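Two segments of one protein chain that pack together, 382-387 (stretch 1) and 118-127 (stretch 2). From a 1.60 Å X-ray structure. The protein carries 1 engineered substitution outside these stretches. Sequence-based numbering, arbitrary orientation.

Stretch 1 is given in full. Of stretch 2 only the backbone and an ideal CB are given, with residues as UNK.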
ATOM      1  N   MET A 382       8.645   9.140   3.733  1.00 22.81           N
ATOM      2  CA  MET A 382       8.290   7.738   3.549  1.00 23.18           C
ATOM      3  C   MET A 382       8.506   7.296   2.108  1.00 22.12           C
ATOM      4  O   MET A 382       8.234   8.047   1.171  1.00 29.78           O
ATOM      5  CB  MET A 382       6.833   7.504   3.955  1.00 23.94           C
ATOM      6  CG  MET A 382       6.379   6.050   3.861  1.00 28.10           C
ATOM      7  SD  MET A 382       4.759   5.804   4.619  1.00 40.60           S
ATOM      8  CE  MET A 382       4.317   4.201   3.950  1.00 33.90           C
ATOM      9  N   ARG A 383       9.010   6.079   1.933  1.00 21.36           N
ATOM     10  CA  ARG A 383       8.998   5.454   0.619  1.00 23.31           C
ATOM     11  C   ARG A 383       8.656   3.978   0.748  1.00 23.92           C
ATOM     12  O   ARG A 383       8.974   3.321   1.744  1.00 23.50           O
ATOM     13  CB  ARG A 383      10.331   5.652  -0.117  1.00 35.18           C
ATOM     14  CG  ARG A 383      11.492   4.758   0.287  1.00 41.58           C
ATOM     15  CD  ARG A 383      12.591   4.848  -0.770  1.00 40.74           C
ATOM     16  NE  ARG A 383      13.867   4.282  -0.330  1.00 41.60           N
ATOM     17  CZ  ARG A 383      14.339   3.087  -0.683  1.00 32.38           C
ATOM     18  NH1 ARG A 383      13.654   2.290  -1.496  1.00 53.57           N
ATOM     19  NH2 ARG A 383      15.514   2.685  -0.218  1.00 39.18           N
ATOM     20  N   SER A 384       7.982   3.479  -0.275  1.00 20.86           N
ATOM     21  CA  SER A 384       7.509   2.105  -0.293  1.00 20.41           C
ATOM     22  C   SER A 384       8.658   1.150  -0.591  1.00 20.84           C
ATOM     23  O   SER A 384       9.556   1.473  -1.369  1.00 21.72           O
ATOM     24  CB  SER A 384       6.394   1.958  -1.333  1.00 20.25           C
ATOM     25  OG  SER A 384       5.877   0.642  -1.352  1.00 19.00           O
ATOM     26  N   ILE A 385       8.641  -0.018   0.046  1.00 18.80           N
ATOM     27  CA  ILE A 385       9.620  -1.065  -0.240  1.00 17.22           C
ATOM     28  C   ILE A 385       8.932  -2.198  -0.988  1.00 19.98           C
ATOM     29  O   ILE A 385       9.431  -2.672  -2.008  1.00 25.18           O
ATOM     30  CB  ILE A 385      10.285  -1.602   1.052  1.00 21.70           C
ATOM     31  CG1 ILE A 385      11.131  -0.509   1.715  1.00 23.72           C
ATOM     32  CG2 ILE A 385      11.148  -2.827   0.759  1.00 25.23           C
ATOM     33  CD1 ILE A 385      12.300  -0.001   0.874  1.00 24.65           C
ATOM     34  N   SER A 386       7.787  -2.626  -0.471  1.00 20.34           N
ATOM     35  CA  SER A 386       6.953  -3.613  -1.142  1.00 17.38           C
ATOM     36  C   SER A 386       5.535  -3.507  -0.603  1.00 18.41           C
ATOM     37  O   SER A 386       5.313  -3.662   0.592  1.00 19.06           O
ATOM     38  CB  SER A 386       7.502  -5.023  -0.940  1.00 26.04           C
ATOM     39  OG  SER A 386       6.699  -5.973  -1.616  1.00 29.11           O
ATOM     40  N   SER A 387       4.575  -3.231  -1.483  1.00 13.84           N
ATOM     41  CA  SER A 387       3.204  -2.967  -1.051  1.00 14.93           C
ATOM     42  C   SER A 387       2.361  -4.234  -0.917  1.00 13.35           C
ATOM     43  O   SER A 387       1.313  -4.213  -0.279  1.00 15.67           O
ATOM     44  CB  SER A 387       2.514  -1.996  -2.019  1.00 15.59           C
ATOM     45  OG  SER A 387       2.095  -2.641  -3.214  1.00 14.71           O
ATOM     46  N   UNK A 118      21.670  -1.056   2.380  1.00 23.35           N
ATOM     47  CA  UNK A 118      20.434  -0.985   3.141  1.00 21.06           C
ATOM     48  C   UNK A 118      19.299  -1.662   2.380  1.00 20.62           C
ATOM     49  O   UNK A 118      18.508  -2.402   2.960  1.00 21.76           O
ATOM     50  CB  UNK A 118      20.077   0.470   3.450  1.00 21.06           C
ATOM     51  N   UNK A 119      19.231  -1.412   1.074  1.00 22.86           N
ATOM     52  CA  UNK A 119      18.194  -2.008   0.239  1.00 20.70           C
ATOM     53  C   UNK A 119      18.335  -3.523   0.228  1.00 19.89           C
ATOM     54  O   UNK A 119      17.347  -4.248   0.331  1.00 22.86           O
ATOM     55  CB  UNK A 119      18.262  -1.455  -1.186  1.00 20.70           C
ATOM     56  N   UNK A 120      19.572  -3.992   0.105  1.00 24.59           N
ATOM     57  CA  UNK A 120      19.856  -5.420   0.107  1.00 22.33           C
ATOM     58  C   UNK A 120      19.421  -6.049   1.430  1.00 26.69           C
ATOM     59  O   UNK A 120      18.877  -7.153   1.449  1.00 24.07           O
ATOM     60  CB  UNK A 120      21.345  -5.670  -0.140  1.00 22.33           C
ATOM     61  N   UNK A 121      19.651  -5.339   2.530  1.00 23.11           N
ATOM     62  CA  UNK A 121      19.261  -5.831   3.849  1.00 23.61           C
ATOM     63  C   UNK A 121      17.746  -5.953   3.957  1.00 19.40           C
ATOM     64  O   UNK A 121      17.225  -6.951   4.463  1.00 21.93           O
ATOM     65  CB  UNK A 121      19.795  -4.906   4.945  1.00 23.61           C
ATOM     66  N   UNK A 122      17.042  -4.929   3.483  1.00 18.61           N
ATOM     67  CA  UNK A 122      15.587  -4.914   3.545  1.00 18.53           C
ATOM     68  C   UNK A 122      14.991  -6.007   2.657  1.00 16.44           C
ATOM     69  O   UNK A 122      14.017  -6.656   3.032  1.00 20.82           O
ATOM     70  CB  UNK A 122      15.052  -3.542   3.129  1.00 18.53           C
ATOM     71  N   UNK A 123      15.581  -6.212   1.485  1.00 18.31           N
ATOM     72  CA  UNK A 123      15.113  -7.249   0.571  1.00 20.82           C
ATOM     73  C   UNK A 123      15.254  -8.638   1.189  1.00 22.93           C
ATOM     74  O   UNK A 123      14.374  -9.485   1.049  1.00 26.76           O
ATOM     75  CB  UNK A 123      15.885  -7.180  -0.748  1.00 20.82           C
ATOM     76  N   UNK A 124      16.366  -8.868   1.875  1.00 19.46           N
ATOM     77  CA  UNK A 124      16.600 -10.153   2.515  1.00 21.43           C
ATOM     78  C   UNK A 124      15.674 -10.337   3.719  1.00 19.34           C
ATOM     79  O   UNK A 124      15.224 -11.444   4.002  1.00 21.41           O
ATOM     80  CB  UNK A 124      18.063 -10.274   2.945  1.00 21.43           C
ATOM     81  N   UNK A 125      15.375  -9.251   4.420  1.00 19.30           N
ATOM     82  CA  UNK A 125      14.439  -9.328   5.533  1.00 20.29           C
ATOM     83  C   UNK A 125      13.042  -9.662   5.023  1.00 19.67           C
ATOM     84  O   UNK A 125      12.351 -10.514   5.584  1.00 20.57           O
ATOM     85  CB  UNK A 125      14.423  -8.014   6.317  1.00 20.29           C
ATOM     86  N   UNK A 126      12.641  -8.988   3.949  1.00 20.40           N
ATOM     87  CA  UNK A 126      11.314  -9.167   3.367  1.00 19.60           C
ATOM     88  C   UNK A 126      11.108 -10.599   2.877  1.00 22.10           C
ATOM     89  O   UNK A 126       9.975 -11.060   2.752  1.00 24.96           O
ATOM     90  CB  UNK A 126      11.106  -8.184   2.213  1.00 19.60           C
ATOM     91  N   UNK A 127      12.208 -11.297   2.622  1.00 22.23           N
ATOM     92  CA  UNK A 127      12.161 -12.681   2.155  1.00 22.73           C
ATOM     93  C   UNK A 127      12.058 -13.677   3.313  1.00 19.94           C
ATOM     94  O   UNK A 127      11.967 -14.886   3.091  1.00 24.36           O
ATOM     95  CB  UNK A 127      13.402 -12.990   1.315  1.00 22.73           C
TER

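Stretch 2 is helical through most of its length, with phi and psi near -64° and -42°, so the positions that can meet stretch 1 recur every three or four residues: 119, 122 and 126. Stretch 1 offers the guanidinium of Arg-383, the apolar branches of Ile-385 and, farther along, the hydroxyl of Ser-386.

Position 118 points its CA-to-CB bond sideways, and its ideal CB has nothing of stretch 1 within 5.5 Å. The contact asks little here beyond compatibility with a helix; the residue is Ala-118, whose backbone O accepts a bond from the N of 122.

Position 119 also points sideways, but its ideal CB lies 5.1 Å from Arg-383 NH2, so a long side chain could bend back to the guanidinium. An acceptor is wanted: Glu would offer charge, Gln a neutral carbonyl, and Asp would have less reach. The residue is Gln-119. With chi1 t and chi2 p, the end of the side chain comes nearer to stretch 1 than its CA-to-CB bond suggests, and OE1 lies at the edge of the guanidinium, near its plane, where the N-H groups point outward. Arg-383 NH1 donates to Gln-119 OE1 at 3.2 Å, and Arg-383 NH2 adds a weak bond to the same OE1 at 3.4 Å. The amide nitrogen serves as well: Gln-119 NE2 donates weakly, at 3.1 Å, to a water that in turn donates to Ile-385 O at 2.8 Å. Glu could not supply this N-H.

Positions 120 and 121 point out of reach of stretch 1, which therefore sets no preference. They hold Arg-120 and Trp-121.

Position 122 points toward stretch 1, its ideal CB 4.6 Å from Ile-385 CG2. Such a neighbour favours an apolar side chain: Leu, Ile or Met would be reasonable. The residue is Met-122, whose flexible thioether curls (chi3 m) to bring CE within 3.6 Å of Ile-385 CD1. Met-122 CE also lies 3.9 Å from Arg-383 NH2, so the apolar contact continues beside the polar one.

Position 123 points sideways and has no atom of stretch 1 near its ideal CB, so stretch 1 sets no preference and any helix-compatible residue would suit. Asp-123 works within the helix: its OD1 accepts from Gln-119 NE2 at 2.9 Å, one turn earlier, which helps hold that amide in place.

Positions 124 and 125 are out of reach, and stretch 1 leaves their choice free; they are Arg-124 and Asp-125.

Position 126 points toward stretch 1, yet its ideal CB has nothing within 5.5 Å. A long side chain is needed to cross the gap, and a polar end would suit the Ser-386 hydroxyl: Arg, Lys or Gln. Arg-126 reaches across, bringing NH1 to 3.3 Å from Ser-386 OG, while its NH2 forms a long salt bridge, 3.8 Å, with Asp-123 OD1.

Position 127 lies beyond the helix and out of reach, so a small residue serves as well as any: Ala-127.

Stretch 2, residues 118-127: AQRWMDRDRA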
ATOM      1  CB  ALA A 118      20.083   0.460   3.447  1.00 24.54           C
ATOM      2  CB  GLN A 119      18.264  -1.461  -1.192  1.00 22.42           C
ATOM      3  CG  GLN A 119      17.189  -2.019  -2.130  1.00 23.63           C
ATOM      4  CD  GLN A 119      15.785  -1.553  -1.766  1.00 22.37           C
ATOM      5  OE1 GLN A 119      15.529  -0.356  -1.643  1.00 26.12           O
ATOM      6  NE2 GLN A 119      14.873  -2.502  -1.595  1.00 23.70           N
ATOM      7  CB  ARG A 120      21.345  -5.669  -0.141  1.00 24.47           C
ATOM      8  CG  ARG A 120      21.724  -7.138  -0.167  1.00 33.05           C
ATOM      9  CD  ARG A 120      23.169  -7.340  -0.591  1.00 38.61           C
ATOM     10  NE  ARG A 120      23.592  -8.725  -0.406  1.00 48.40           N
ATOM     11  CZ  ARG A 120      23.849  -9.275   0.777  1.00 53.22           C
ATOM     12  NH1 ARG A 120      23.724  -8.560   1.888  1.00 47.55           N
ATOM     13  NH2 ARG A 120      24.229 -10.543   0.851  1.00 49.02           N
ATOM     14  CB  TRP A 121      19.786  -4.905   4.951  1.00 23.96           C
ATOM     15  CG  TRP A 121      19.769  -5.537   6.312  1.00 23.44           C
ATOM     16  CD1 TRP A 121      20.823  -6.111   6.959  1.00 22.88           C
ATOM     17  CD2 TRP A 121      18.642  -5.667   7.187  1.00 20.45           C
ATOM     18  NE1 TRP A 121      20.424  -6.588   8.185  1.00 22.87           N
ATOM     19  CE2 TRP A 121      19.090  -6.332   8.345  1.00 21.38           C
ATOM     20  CE3 TRP A 121      17.299  -5.290   7.101  1.00 18.37           C
ATOM     21  CZ2 TRP A 121      18.242  -6.620   9.412  1.00 21.42           C
ATOM     22  CZ3 TRP A 121      16.461  -5.583   8.160  1.00 19.83           C
ATOM     23  CH2 TRP A 121      16.937  -6.241   9.300  1.00 20.73           C
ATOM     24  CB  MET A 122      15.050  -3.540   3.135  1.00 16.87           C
ATOM     25  CG  MET A 122      15.390  -2.434   4.126  1.00 15.70           C
ATOM     26  SD  MET A 122      14.658  -0.836   3.720  1.00 18.32           S
ATOM     27  CE  MET A 122      15.622  -0.358   2.292  1.00 21.15           C
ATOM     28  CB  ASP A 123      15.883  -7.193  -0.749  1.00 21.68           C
ATOM     29  CG  ASP A 123      15.537  -5.975  -1.580  1.00 32.52           C
ATOM     30  OD1 ASP A 123      14.458  -5.388  -1.361  1.00 29.33           O
ATOM     31  OD2 ASP A 123      16.342  -5.614  -2.462  1.00 35.75           O
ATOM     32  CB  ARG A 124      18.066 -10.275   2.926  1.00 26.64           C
ATOM     33  CG  ARG A 124      19.002 -10.361   1.730  1.00 32.00           C
ATOM     34  CD  ARG A 124      20.462 -10.225   2.125  1.00 40.35           C
ATOM     35  NE  ARG A 124      20.949 -11.399   2.842  1.00 35.07           N
ATOM     36  CZ  ARG A 124      21.429 -12.494   2.258  1.00 46.40           C
ATOM     37  NH1 ARG A 124      21.486 -12.586   0.935  1.00 46.91           N
ATOM     38  NH2 ARG A 124      21.850 -13.509   3.000  1.00 50.89           N
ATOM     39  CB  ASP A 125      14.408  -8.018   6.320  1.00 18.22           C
ATOM     40  CG  ASP A 125      13.493  -8.093   7.529  1.00 18.13           C
ATOM     41  OD1 ASP A 125      13.960  -8.538   8.598  1.00 23.27           O
ATOM     42  OD2 ASP A 125      12.306  -7.729   7.401  1.00 23.29           O
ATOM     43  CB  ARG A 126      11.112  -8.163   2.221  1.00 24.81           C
ATOM     44  CG  ARG A 126      10.074  -8.555   1.174  1.00 42.86           C
ATOM     45  CD  ARG A 126       9.716  -7.375   0.267  1.00 32.91           C
ATOM     46  NE  ARG A 126      10.704  -7.128  -0.790  1.00 31.40           N
ATOM     47  CZ  ARG A 126      10.496  -7.309  -2.095  1.00 32.42           C
ATOM     48  NH1 ARG A 126       9.326  -7.744  -2.556  1.00 26.32           N
ATOM     49  NH2 ARG A 126      11.469  -7.047  -2.958  1.00 31.53           N
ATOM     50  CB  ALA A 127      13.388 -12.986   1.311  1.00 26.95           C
TER
HETATM   51  O   HOH W   1      12.067  -2.225  -2.778  1.00 26.29           O
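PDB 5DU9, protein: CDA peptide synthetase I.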